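Laccase (Uncultured bacterium, PDB 4F7K) probably catalyses the copper-dependent oxidation of phenolic substrates, coupled to reduction of dioxygen to water, as a secreted laccase of the multicopper oxidase family. Local coordinates at residues I341-F349 and T375-T383. Residues are numbered along the deposited sequence; the frame is centred on the assembly and turned at random.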
ATOM      1  N   ILE A 341      10.881  18.467  -4.012  1.00 56.60           N
ATOM      2  CA  ILE A 341      10.684  18.624  -2.580  1.00 55.29           C
ATOM      3  C   ILE A 341      11.841  17.959  -1.848  1.00 54.58           C
ATOM      4  O   ILE A 341      12.117  16.781  -2.059  1.00 53.45           O
ATOM      5  CB  ILE A 341       9.304  18.071  -2.073  1.00 53.03           C
ATOM      6  CG1 ILE A 341       8.171  18.722  -2.874  1.00 54.35           C
ATOM      7  CG2 ILE A 341       9.144  18.357  -0.565  1.00 49.93           C
ATOM      8  CD1 ILE A 341       6.768  18.248  -2.539  1.00 52.81           C
ATOM      9  N   ARG A 342      12.533  18.741  -1.030  1.00 55.61           N
ATOM     10  CA  ARG A 342      13.557  18.226  -0.148  1.00 55.26           C
ATOM     11  C   ARG A 342      12.894  17.875   1.155  1.00 52.84           C
ATOM     12  O   ARG A 342      12.254  18.729   1.773  1.00 53.28           O
ATOM     13  CB  ARG A 342      14.618  19.285   0.103  1.00 58.00           C
ATOM     14  CG  ARG A 342      15.757  18.826   0.987  1.00 59.36           C
ATOM     15  CD  ARG A 342      17.065  19.544   0.625  1.00 63.84           C
ATOM     16  NE  ARG A 342      17.641  19.002  -0.605  1.00 67.40           N
ATOM     17  CZ  ARG A 342      18.777  19.419  -1.162  1.00 71.81           C
ATOM     18  NH1 ARG A 342      19.485  20.394  -0.603  1.00 72.84           N
ATOM     19  NH2 ARG A 342      19.205  18.856  -2.282  1.00 73.54           N
ATOM     20  N   LEU A 343      13.048  16.620   1.560  1.00 50.28           N
ATOM     21  CA  LEU A 343      12.459  16.101   2.801  1.00 48.05           C
ATOM     22  C   LEU A 343      13.557  15.901   3.833  1.00 47.54           C
ATOM     23  O   LEU A 343      14.417  15.034   3.673  1.00 47.90           O
ATOM     24  CB  LEU A 343      11.744  14.779   2.524  1.00 45.78           C
ATOM     25  CG  LEU A 343      10.610  14.882   1.500  1.00 47.26           C
ATOM     26  CD1 LEU A 343      10.254  13.494   0.979  1.00 44.55           C
ATOM     27  CD2 LEU A 343       9.376  15.567   2.108  1.00 47.51           C
ATOM     28  N   VAL A 344      13.550  16.723   4.871  1.00 47.83           N
ATOM     29  CA  VAL A 344      14.617  16.717   5.870  1.00 47.83           C
ATOM     30  C   VAL A 344      14.118  16.021   7.141  1.00 46.15           C
ATOM     31  O   VAL A 344      13.217  16.503   7.820  1.00 44.75           O
ATOM     32  CB  VAL A 344      15.127  18.160   6.162  1.00 50.76           C
ATOM     33  CG1 VAL A 344      16.265  18.175   7.197  1.00 50.52           C
ATOM     34  CG2 VAL A 344      15.594  18.854   4.856  1.00 52.21           C
ATOM     35  N   ASN A 345      14.680  14.855   7.427  1.00 45.64           N
ATOM     36  CA  ASN A 345      14.381  14.148   8.672  1.00 44.72           C
ATOM     37  C   ASN A 345      15.496  14.330   9.696  1.00 46.62           C
ATOM     38  O   ASN A 345      16.445  13.558   9.706  1.00 46.79           O
ATOM     39  CB  ASN A 345      14.157  12.653   8.408  1.00 42.19           C
ATOM     40  CG  ASN A 345      13.638  11.907   9.642  1.00 41.43           C
ATOM     41  OD1 ASN A 345      13.502  12.474  10.730  1.00 41.87           O
ATOM     42  ND2 ASN A 345      13.354  10.630   9.471  1.00 39.89           N
ATOM     43  N   ASP A 346      15.381  15.340  10.555  1.00 48.79           N
ATOM     44  CA  ASP A 346      16.347  15.532  11.635  1.00 51.31           C
ATOM     45  C   ASP A 346      15.876  15.016  13.005  1.00 50.54           C
ATOM     46  O   ASP A 346      16.280  15.556  14.044  1.00 52.95           O
ATOM     47  CB  ASP A 346      16.803  17.003  11.712  1.00 55.32           C
ATOM     48  CG  ASP A 346      15.632  17.992  11.706  1.00 59.10           C
ATOM     49  OD1 ASP A 346      14.452  17.542  11.674  1.00 62.33           O
ATOM     50  OD2 ASP A 346      15.897  19.218  11.718  1.00 63.76           O
ATOM     51  N   THR A 347      15.031  13.979  12.994  1.00 47.53           N
ATOM     52  CA  THR A 347      14.606  13.250  14.191  1.00 46.82           C
ATOM     53  C   THR A 347      15.373  11.928  14.274  1.00 45.60           C
ATOM     54  O   THR A 347      16.071  11.576  13.335  1.00 44.51           O
ATOM     55  CB  THR A 347      13.093  12.887  14.146  1.00 45.11           C
ATOM     56  OG1 THR A 347      12.866  11.824  13.205  1.00 42.65           O
ATOM     57  CG2 THR A 347      12.246  14.094  13.748  1.00 45.64           C
ATOM     58  N   ARG A 348      15.219  11.208  15.388  1.00 45.09           N
ATOM     59  CA  ARG A 348      15.770   9.832  15.555  1.00 44.08           C
ATOM     60  C   ARG A 348      14.928   8.685  14.964  1.00 41.01           C
ATOM     61  O   ARG A 348      15.340   7.517  14.975  1.00 39.65           O
ATOM     62  CB  ARG A 348      16.053   9.551  17.028  1.00 45.68           C
ATOM     63  CG  ARG A 348      17.099  10.476  17.637  1.00 49.60           C
ATOM     64  CD  ARG A 348      16.982  10.481  19.160  1.00 55.75           C
ATOM     65  NE  ARG A 348      17.170   9.150  19.741  1.00 58.83           N
ATOM     66  CZ  ARG A 348      18.336   8.494  19.774  1.00 60.87           C
ATOM     67  NH1 ARG A 348      19.436   9.025  19.252  1.00 62.66           N
ATOM     68  NH2 ARG A 348      18.406   7.295  20.329  1.00 60.26           N
ATOM     69  N   PHE A 349      13.771   9.028  14.403  1.00 39.29           N
ATOM     70  CA  PHE A 349      12.866   8.029  13.854  1.00 37.06           C
ATOM     71  C   PHE A 349      12.575   8.234  12.368  1.00 36.43           C
ATOM     72  O   PHE A 349      12.359   9.378  11.911  1.00 38.32           O
ATOM     73  CB  PHE A 349      11.585   7.961  14.689  1.00 36.00           C
ATOM     74  CG  PHE A 349      11.796   7.356  16.040  1.00 36.91           C
ATOM     75  CD1 PHE A 349      11.539   6.008  16.260  1.00 35.18           C
ATOM     76  CD2 PHE A 349      12.299   8.119  17.089  1.00 37.97           C
ATOM     77  CE1 PHE A 349      11.770   5.440  17.532  1.00 36.37           C
ATOM     78  CE2 PHE A 349      12.529   7.546  18.361  1.00 37.80           C
ATOM     79  CZ  PHE A 349      12.259   6.220  18.567  1.00 34.67           C
ATOM     80  N   THR A 375       4.540   6.547  -2.162  1.00 35.42           N
ATOM     81  CA  THR A 375       4.850   6.521  -0.746  1.00 34.74           C
ATOM     82  C   THR A 375       6.333   6.284  -0.625  1.00 34.80           C
ATOM     83  O   THR A 375       6.862   5.352  -1.239  1.00 34.65           O
ATOM     84  CB  THR A 375       4.147   5.309  -0.049  1.00 33.19           C
ATOM     85  OG1 THR A 375       2.751   5.312  -0.349  1.00 36.24           O
ATOM     86  CG2 THR A 375       4.341   5.307   1.462  1.00 31.48           C
ATOM     87  N   THR A 376       6.998   7.076   0.199  1.00 33.72           N
ATOM     88  CA  THR A 376       8.411   6.912   0.371  1.00 35.14           C
ATOM     89  C   THR A 376       8.812   6.866   1.843  1.00 35.62           C
ATOM     90  O   THR A 376       7.961   6.974   2.720  1.00 35.61           O
ATOM     91  CB  THR A 376       9.204   7.961  -0.419  1.00 37.47           C
ATOM     92  OG1 THR A 376      10.584   7.632  -0.354  1.00 36.36           O
ATOM     93  CG2 THR A 376       8.953   9.381   0.083  1.00 36.66           C
ATOM     94  N   LEU A 377      10.087   6.627   2.107  1.00 36.80           N
ATOM     95  CA  LEU A 377      10.565   6.490   3.479  1.00 38.07           C
ATOM     96  C   LEU A 377      11.824   7.277   3.635  1.00 39.17           C
ATOM     97  O   LEU A 377      12.738   7.120   2.836  1.00 41.75           O
ATOM     98  CB  LEU A 377      10.853   5.026   3.872  1.00 37.41           C
ATOM     99  CG  LEU A 377      11.310   4.989   5.352  1.00 40.03           C
ATOM    100  CD1 LEU A 377      10.190   4.577   6.297  1.00 36.88           C
ATOM    101  CD2 LEU A 377      12.593   4.170   5.577  1.00 42.57           C
ATOM    102  N   VAL A 378      11.861   8.148   4.634  1.00 39.16           N
ATOM    103  CA  VAL A 378      13.070   8.917   4.914  1.00 40.85           C
ATOM    104  C   VAL A 378      13.589   8.548   6.283  1.00 40.92           C
ATOM    105  O   VAL A 378      12.990   8.889   7.308  1.00 38.98           O
ATOM    106  CB  VAL A 378      12.839  10.431   4.838  1.00 42.42           C
ATOM    107  CG1 VAL A 378      14.157  11.193   5.071  1.00 43.20           C
ATOM    108  CG2 VAL A 378      12.241  10.808   3.478  1.00 43.46           C
ATOM    109  N   ASP A 379      14.716   7.846   6.291  1.00 42.45           N
ATOM    110  CA  ASP A 379      15.298   7.420   7.537  1.00 43.75           C
ATOM    111  C   ASP A 379      15.764   8.574   8.401  1.00 44.25           C
ATOM    112  O   ASP A 379      15.922   9.709   7.931  1.00 45.39           O
ATOM    113  CB  ASP A 379      16.401   6.391   7.323  1.00 45.31           C
ATOM    114  CG  ASP A 379      16.324   5.245   8.343  1.00 48.71           C
ATOM    115  OD1 ASP A 379      16.300   5.504   9.591  1.00 48.39           O
ATOM    116  OD2 ASP A 379      16.259   4.081   7.874  1.00 52.68           O
ATOM    117  N   ALA A 380      15.929   8.278   9.688  1.00 44.02           N
ATOM    118  CA  ALA A 380      16.334   9.242  10.712  1.00 44.41           C
ATOM    119  C   ALA A 380      17.648   9.900  10.345  1.00 46.69           C
ATOM    120  O   ALA A 380      18.585   9.223   9.934  1.00 46.88           O
ATOM    121  CB  ALA A 380      16.488   8.526  12.039  1.00 44.12           C
ATOM    122  N   GLY A 381      17.720  11.217  10.513  1.00 48.09           N
ATOM    123  CA  GLY A 381      18.925  11.984  10.172  1.00 50.86           C
ATOM    124  C   GLY A 381      19.254  12.018   8.690  1.00 51.52           C
ATOM    125  O   GLY A 381      20.370  12.363   8.306  1.00 54.17           O
ATOM    126  N   GLU A 382      18.299  11.658   7.844  1.00 50.62           N
ATOM    127  CA  GLU A 382      18.563  11.633   6.406  1.00 51.63           C
ATOM    128  C   GLU A 382      17.736  12.659   5.635  1.00 51.18           C
ATOM    129  O   GLU A 382      16.721  13.157   6.126  1.00 49.39           O
ATOM    130  CB  GLU A 382      18.433  10.214   5.834  1.00 50.80           C
ATOM    131  CG  GLU A 382      19.580   9.292   6.277  1.00 54.61           C
ATOM    132  CD  GLU A 382      19.590   7.887   5.621  1.00 58.52           C
ATOM    133  OE1 GLU A 382      18.668   7.518   4.850  1.00 55.30           O
ATOM    134  OE2 GLU A 382      20.559   7.144   5.894  1.00 62.24           O
ATOM    135  N   THR A 383      18.225  13.010   4.451  1.00 52.83           N
ATOM    136  CA  THR A 383      17.512  13.891   3.535  1.00 53.31           C
ATOM    137  C   THR A 383      17.261  13.133   2.246  1.00 53.66           C
ATOM    138  O   THR A 383      18.162  12.483   1.736  1.00 55.24           O
ATOM    139  CB  THR A 383      18.336  15.153   3.250  1.00 56.14           C
ATOM    140  OG1 THR A 383      18.298  15.999   4.404  1.00 56.48           O
ATOM    141  CG2 THR A 383      17.790  15.923   2.057  1.00 56.44           C
TER
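Asn345 bonds to Val378 through its side-chain amide and to Glu382 through its backbone, joining 341-349 to 375-383. With CG anti to the backbone N (chi1 -171°), the carboxamide reaches the end of strand 375-378, where ND2 of Asn345 donates to O of Val378 at 2.8 Å. The acceptor lies close to the amide plane, yet the nitrogen stands above the carbonyl plane of Val378, not on a lone pair. From the main chain, N of Asn345 gives a straighter bond to O of Glu382 (3.0 Å, 156° at the hydrogen). Beside this polar grip, CG1 of Val378 packs on CB of Asn345 at 3.6 Å, while CG2 of Val378 meets CB of Leu343 at 4.1 Å.

Around the type II turn Asp379-Glu382, CB of Ala380 sits 3.3 Å from O of Arg348, and N of Gly381 makes a weak hydrogen bond (3.3 Å) to O of Thr347. Val344 and Thr383 form an antiparallel, non-hydrogen-bonded pair whose side chains lie alongside each other; CG2 of Thr383 also touches CG of Arg342, whose NE forms a salt bridge with OD1 of Asp385.

The second shell fixes the amide. OD1 of Asn345 accepts from N and OG1 of Thr347, the former closing an Asx turn and the latter lying in the carbonyl plane at 2.6 Å. ND2 also donates to O of Phe349, almost exactly in the amide plane (168° at the hydrogen).

Donors and acceptors on both ends of the buried carboxamide thus define its flip state and tie the loop Asp346-Phe349 to the turn linking the two sheets of this cupredoxin-like domain.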